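Local coordinates for uncharacterized protein (Pseudomonas aeruginosa, PDB 4E72), which is of unknown function but belongs to the DUF3298 family and is probably exported as a lipoprotein, at residues N32-K37 with Y86-V91; V187-D192 with L206-P211. One frame throughout, in Å; residues are numbered along the deposited sequence. Where two conformers were deposited one is given.

Contact 1: residues N32-K37 with Y86-V91; sequences NIDTLK and YLQAKV
Asn32 and Tyr86, directly paired across two parallel strands, touch through the Asn32 CB, with the amide lying beyond it beside the CD2-CE2 side of the ring. The Asn32 side chain runs with CG anti to the backbone N (chi1 -177°), and its CB comes to 3.5 Å from Tyr86 CD2. CG and ND2 continue past CD2 and CE2 at slightly longer range, so the two side chains cross obliquely, with the amide and ring planes 27° apart. The amide's polar ends are engaged as well: ND2 is hydrogen-bonded to Glu17 of the edge strand, while a water bridges Asn32 OD1 to the carbonyl O of Leu87.

Asp34 and Gln88, two residues on along the same face, behave differently. They lie side by side and point the same way, but the carboxylate and amide planes are turned 77° apart, and Asp34 OD2 stays 3.8 Å from Gln88 OE1. The carboxylate instead finds its charged partner in Arg13, through OD1. Beneath these side chains the backbone ladder is regular, with hydrogen bonds from Leu87 N to Asn32 O, from Asp34 N to Leu87 O and from Ala89 N to Asp34 O.

Ile33 and Leu87 occupy the other face, meeting loosely with Ile33 CG1 4.4 Å from Leu87 CB. Beyond the last of those bonds, Leu36 turns toward the partner strand: its CG lies 3.5 Å from Ala89 O, and its CD1 touches Val91 CG2 at 3.8 Å.

The face bearing Ile33 and Leu87 is covered by helix 68-78, and farther along the same side Thr35 and Ala89 pack on Val48 of helix 44-54. Two neighbouring parallel strands joined through helices lying against one face of their sheet form a beta-alpha-beta crossover, here with both helices in the connection, set within a mixed six-stranded sheet.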
# COMPACT_ATOMS: atom_id res chain seq x y z
N ASN A 32 7.80 10.61 -11.79
CA ASN A 32 8.44 9.30 -11.84
C ASN A 32 7.39 8.21 -11.60
O ASN A 32 6.83 8.13 -10.51
CB ASN A 32 9.62 9.24 -10.84
CG ASN A 32 10.41 7.96 -10.86
OD1 ASN A 32 9.86 6.85 -10.79
ND2 ASN A 32 11.72 8.09 -10.90
N ILE A 33 7.09 7.40 -12.63
CA ILE A 33 6.07 6.33 -12.58
C ILE A 33 6.72 4.98 -12.87
O ILE A 33 7.30 4.79 -13.94
CB ILE A 33 4.88 6.62 -13.56
CG1 ILE A 33 4.09 7.88 -13.12
CG2 ILE A 33 3.93 5.38 -13.69
CD1 ILE A 33 3.27 8.49 -14.20
N ASP A 34 6.59 4.04 -11.92
CA ASP A 34 7.12 2.67 -11.97
C ASP A 34 5.97 1.70 -11.72
O ASP A 34 5.66 1.37 -10.58
CB ASP A 34 8.26 2.50 -10.95
CG ASP A 34 8.91 1.12 -10.89
OD1 ASP A 34 8.59 0.26 -11.77
OD2 ASP A 34 9.73 0.88 -9.97
N THR A 35 5.32 1.26 -12.80
CA THR A 35 4.15 0.40 -12.65
C THR A 35 4.39 -0.99 -13.26
O THR A 35 5.53 -1.32 -13.65
CB THR A 35 2.91 1.12 -13.16
OG1 THR A 35 1.76 0.43 -12.67
CG2 THR A 35 2.88 1.28 -14.68
N LEU A 36 3.32 -1.82 -13.29
CA LEU A 36 3.33 -3.20 -13.74
C LEU A 36 2.18 -3.57 -14.67
O LEU A 36 1.05 -3.10 -14.49
CB LEU A 36 3.21 -4.14 -12.53
CG LEU A 36 4.29 -4.13 -11.45
CD1 LEU A 36 3.78 -4.84 -10.22
CD2 LEU A 36 5.57 -4.79 -11.94
N LYS A 37 2.48 -4.50 -15.59
CA LYS A 37 1.54 -5.14 -16.50
C LYS A 37 1.67 -6.65 -16.31
O LYS A 37 2.76 -7.14 -16.02
CB LYS A 37 1.76 -4.73 -17.95
CG LYS A 37 0.80 -3.63 -18.40
CD LYS A 37 0.94 -3.30 -19.87
CE LYS A 37 0.12 -2.10 -20.26
NZ LYS A 37 0.27 -1.78 -21.70
N TYR A 86 6.01 10.93 -7.43
CA TYR A 86 6.49 9.56 -7.57
C TYR A 86 5.36 8.61 -7.29
O TYR A 86 4.69 8.76 -6.28
CB TYR A 86 7.65 9.23 -6.59
CG TYR A 86 8.94 9.99 -6.81
CD1 TYR A 86 9.10 11.29 -6.34
CD2 TYR A 86 10.04 9.38 -7.41
CE1 TYR A 86 10.29 12.00 -6.54
CE2 TYR A 86 11.24 10.07 -7.61
CZ TYR A 86 11.36 11.38 -7.16
OH TYR A 86 12.53 12.07 -7.34
N LEU A 87 5.16 7.64 -8.18
CA LEU A 87 4.14 6.60 -8.04
C LEU A 87 4.78 5.26 -8.35
O LEU A 87 5.50 5.12 -9.36
CB LEU A 87 2.93 6.82 -8.97
CG LEU A 87 1.99 7.98 -8.65
CD1 LEU A 87 1.05 8.19 -9.82
CD2 LEU A 87 1.18 7.73 -7.39
N GLN A 88 4.54 4.28 -7.49
CA GLN A 88 5.15 2.98 -7.69
C GLN A 88 4.24 1.83 -7.25
O GLN A 88 3.62 1.87 -6.17
CB GLN A 88 6.51 2.90 -6.95
CG GLN A 88 7.22 1.57 -7.18
CD GLN A 88 8.28 1.35 -6.15
OE1 GLN A 88 9.41 1.81 -6.29
NE2 GLN A 88 7.93 0.62 -5.10
N ALA A 89 4.20 0.81 -8.10
CA ALA A 89 3.50 -0.45 -7.89
C ALA A 89 4.47 -1.57 -8.10
O ALA A 89 5.16 -1.61 -9.14
CB ALA A 89 2.32 -0.57 -8.84
N LYS A 90 4.60 -2.44 -7.09
CA LYS A 90 5.48 -3.61 -7.16
C LYS A 90 4.83 -4.81 -6.47
O LYS A 90 4.05 -4.66 -5.52
CB LYS A 90 6.91 -3.35 -6.60
CG LYS A 90 6.99 -2.99 -5.12
CD LYS A 90 8.41 -3.18 -4.59
CE LYS A 90 8.42 -3.37 -3.09
NZ LYS A 90 9.78 -3.69 -2.57
N VAL A 91 5.14 -6.00 -6.99
CA VAL A 91 4.65 -7.24 -6.41
C VAL A 91 5.41 -7.47 -5.10
O VAL A 91 6.62 -7.60 -5.11
CB VAL A 91 4.73 -8.46 -7.36
CG1 VAL A 91 4.35 -9.75 -6.63
CG2 VAL A 91 3.84 -8.26 -8.59
O HOH W 1 8.35 5.90 -8.87

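Contact 2: residues V187-D192 with L206-P211; sequences VTLKYD and LKIPYP
Val187 presses its CG2 methyl, a single bump, against the phenol end of Tyr210, 3.5 Å from CZ and similarly close to CE1 and OH. The two side chains cross at about a right angle, with the ring standing just beyond the end of the paired strands; Tyr210 OH is held by the carbonyl of Thr183.

Further along the same face, Leu189 meets two neighbours with different parts of its side chain: its base abuts that of Leu206, the CB atoms 3.8 Å apart, and its CD1 tip reaches diagonally to within 4.2 Å of Ile208 CD1. Leu189 also projects against Phe145, Trp146 and Ala149 of helix 142-159, and Leu206 meets Trp156 of the same helix. The Tyr191 ring lies obliquely by Leu206 CD2, a detail to be read with caution because Leu206 was modelled in two conformers.

On the reverse face a bend at chi2 (-80°) brings Lys207 CD round to Thr188, and NZ donates to Thr188 OG1 at 3.1 Å. That OG1 is also hydrogen-bonded to Thr183 OG1.

Four backbone hydrogen bonds join the antiparallel strands, in reciprocal pairs between Val187 and Ile208 and between Leu189 and Leu206. The chemistry divides by face: the leucines turn to the helix and Val187 to the Tyr210 ring, while the other side carries an ammonium held between the Thr188 hydroxyl and a salt bridge to Glu205, a carboxylate shared with Lys190; nearby Arg92 probably makes that counter-charge matter more.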
# COMPACT_ATOMS: atom_id res chain seq x y z
N VAL A 187 -0.49 -11.83 8.91
CA VAL A 187 -1.25 -10.79 8.23
C VAL A 187 -0.51 -9.43 8.49
O VAL A 187 -0.21 -9.09 9.64
CB VAL A 187 -2.75 -10.79 8.64
CG1 VAL A 187 -3.45 -9.48 8.26
CG2 VAL A 187 -3.47 -11.96 8.00
N THR A 188 -0.16 -8.70 7.42
CA THR A 188 0.54 -7.40 7.58
C THR A 188 -0.46 -6.23 7.63
O THR A 188 -1.30 -6.11 6.74
CB THR A 188 1.57 -7.19 6.46
OG1 THR A 188 2.51 -8.26 6.50
CG2 THR A 188 2.33 -5.85 6.57
N LEU A 189 -0.34 -5.39 8.68
CA LEU A 189 -1.08 -4.12 8.80
C LEU A 189 -0.08 -3.01 8.63
O LEU A 189 0.83 -2.85 9.46
CB LEU A 189 -1.84 -3.93 10.13
CG LEU A 189 -2.81 -4.99 10.65
CD1 LEU A 189 -3.68 -4.40 11.73
CD2 LEU A 189 -3.69 -5.51 9.57
N LYS A 190 -0.20 -2.28 7.52
CA LYS A 190 0.73 -1.20 7.20
C LYS A 190 0.05 0.17 7.44
O LYS A 190 -1.06 0.41 6.98
CB LYS A 190 1.21 -1.35 5.75
CG LYS A 190 2.04 -0.19 5.24
CD LYS A 190 3.49 -0.39 5.45
CE LYS A 190 4.24 -0.41 4.15
NZ LYS A 190 5.70 -0.47 4.39
N TYR A 191 0.76 1.05 8.17
CA TYR A 191 0.26 2.35 8.58
C TYR A 191 0.86 3.49 7.80
O TYR A 191 2.05 3.49 7.48
CB TYR A 191 0.51 2.57 10.09
CG TYR A 191 -0.50 1.79 10.89
CD1 TYR A 191 -0.42 0.40 10.97
CD2 TYR A 191 -1.60 2.42 11.46
CE1 TYR A 191 -1.39 -0.34 11.63
CE2 TYR A 191 -2.58 1.68 12.13
CZ TYR A 191 -2.49 0.30 12.18
OH TYR A 191 -3.48 -0.44 12.79
N ASP A 192 0.01 4.48 7.51
CA ASP A 192 0.46 5.70 6.89
C ASP A 192 1.37 6.40 7.88
O ASP A 192 1.23 6.22 9.09
CB ASP A 192 -0.74 6.59 6.51
CG ASP A 192 -1.43 6.13 5.23
OD1 ASP A 192 -0.72 5.98 4.19
OD2 ASP A 192 -2.68 5.99 5.23
N LEU A 206 2.51 -3.82 11.38
CA LEU A 206 2.01 -4.69 12.43
C LEU A 206 1.83 -6.07 11.84
O LEU A 206 1.40 -6.18 10.68
CB LEU A 206 0.69 -4.16 13.00
CG LEU A 206 0.74 -3.35 14.31
CD1 LEU A 206 1.67 -2.15 14.22
CD2 LEU A 206 -0.65 -2.89 14.69
N LYS A 207 2.16 -7.12 12.61
CA LYS A 207 2.01 -8.48 12.13
C LYS A 207 1.10 -9.27 13.03
O LYS A 207 1.39 -9.43 14.23
CB LYS A 207 3.38 -9.20 12.00
CG LYS A 207 4.47 -8.42 11.27
CD LYS A 207 4.34 -8.49 9.76
CE LYS A 207 5.37 -7.58 9.11
NZ LYS A 207 5.36 -7.71 7.63
N ILE A 208 -0.01 -9.79 12.46
CA ILE A 208 -0.90 -10.66 13.23
C ILE A 208 -0.63 -12.08 12.78
O ILE A 208 -0.87 -12.39 11.61
CB ILE A 208 -2.41 -10.35 13.18
CG1 ILE A 208 -2.73 -8.87 13.47
CG2 ILE A 208 -3.17 -11.29 14.13
CD1 ILE A 208 -4.03 -8.41 12.79
N PRO A 209 -0.15 -12.96 13.69
CA PRO A 209 0.03 -14.37 13.30
C PRO A 209 -1.29 -15.02 12.90
O PRO A 209 -2.29 -14.84 13.59
CB PRO A 209 0.62 -15.02 14.58
CG PRO A 209 1.16 -13.87 15.40
CD PRO A 209 0.19 -12.74 15.11
N TYR A 210 -1.29 -15.83 11.81
CA TYR A 210 -2.51 -16.55 11.38
C TYR A 210 -3.18 -17.42 12.49
O TYR A 210 -4.40 -17.41 12.54
CB TYR A 210 -2.25 -17.41 10.12
CG TYR A 210 -2.19 -16.55 8.87
CD1 TYR A 210 -3.35 -16.17 8.20
CD2 TYR A 210 -0.98 -16.03 8.42
CE1 TYR A 210 -3.30 -15.37 7.06
CE2 TYR A 210 -0.92 -15.23 7.28
CZ TYR A 210 -2.07 -14.90 6.61
OH TYR A 210 -2.00 -14.05 5.52
N PRO A 211 -2.47 -18.06 13.47
CA PRO A 211 -3.21 -18.82 14.50
C PRO A 211 -4.05 -17.93 15.43
O PRO A 211 -4.96 -18.45 16.09
CB PRO A 211 -2.11 -19.55 15.28
CG PRO A 211 -0.94 -19.58 14.35
CD PRO A 211 -1.01 -18.26 13.62

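From the N terminus, the chain leaves strand 30-37, passes through helices 44-54 and 68-78, and returns at 84-95, so contact 1 closes a loop of 48 residues. The polypeptide then adds strands 98-108 and 115-124 to the large sheet and runs through helix 142-159 before contact 2 closes a much shorter, helix-free loop of 13 residues. The contacts follow in series, neither nested nor crossed. The centres of contact 1 and contact 2 lie about 23 Å apart, on opposite sides of the chain's centre, and the two do not touch. Phe120 of strand 115-124 meets Thr188, linking the large sheet to the small one, whose other face rests on helix 142-159.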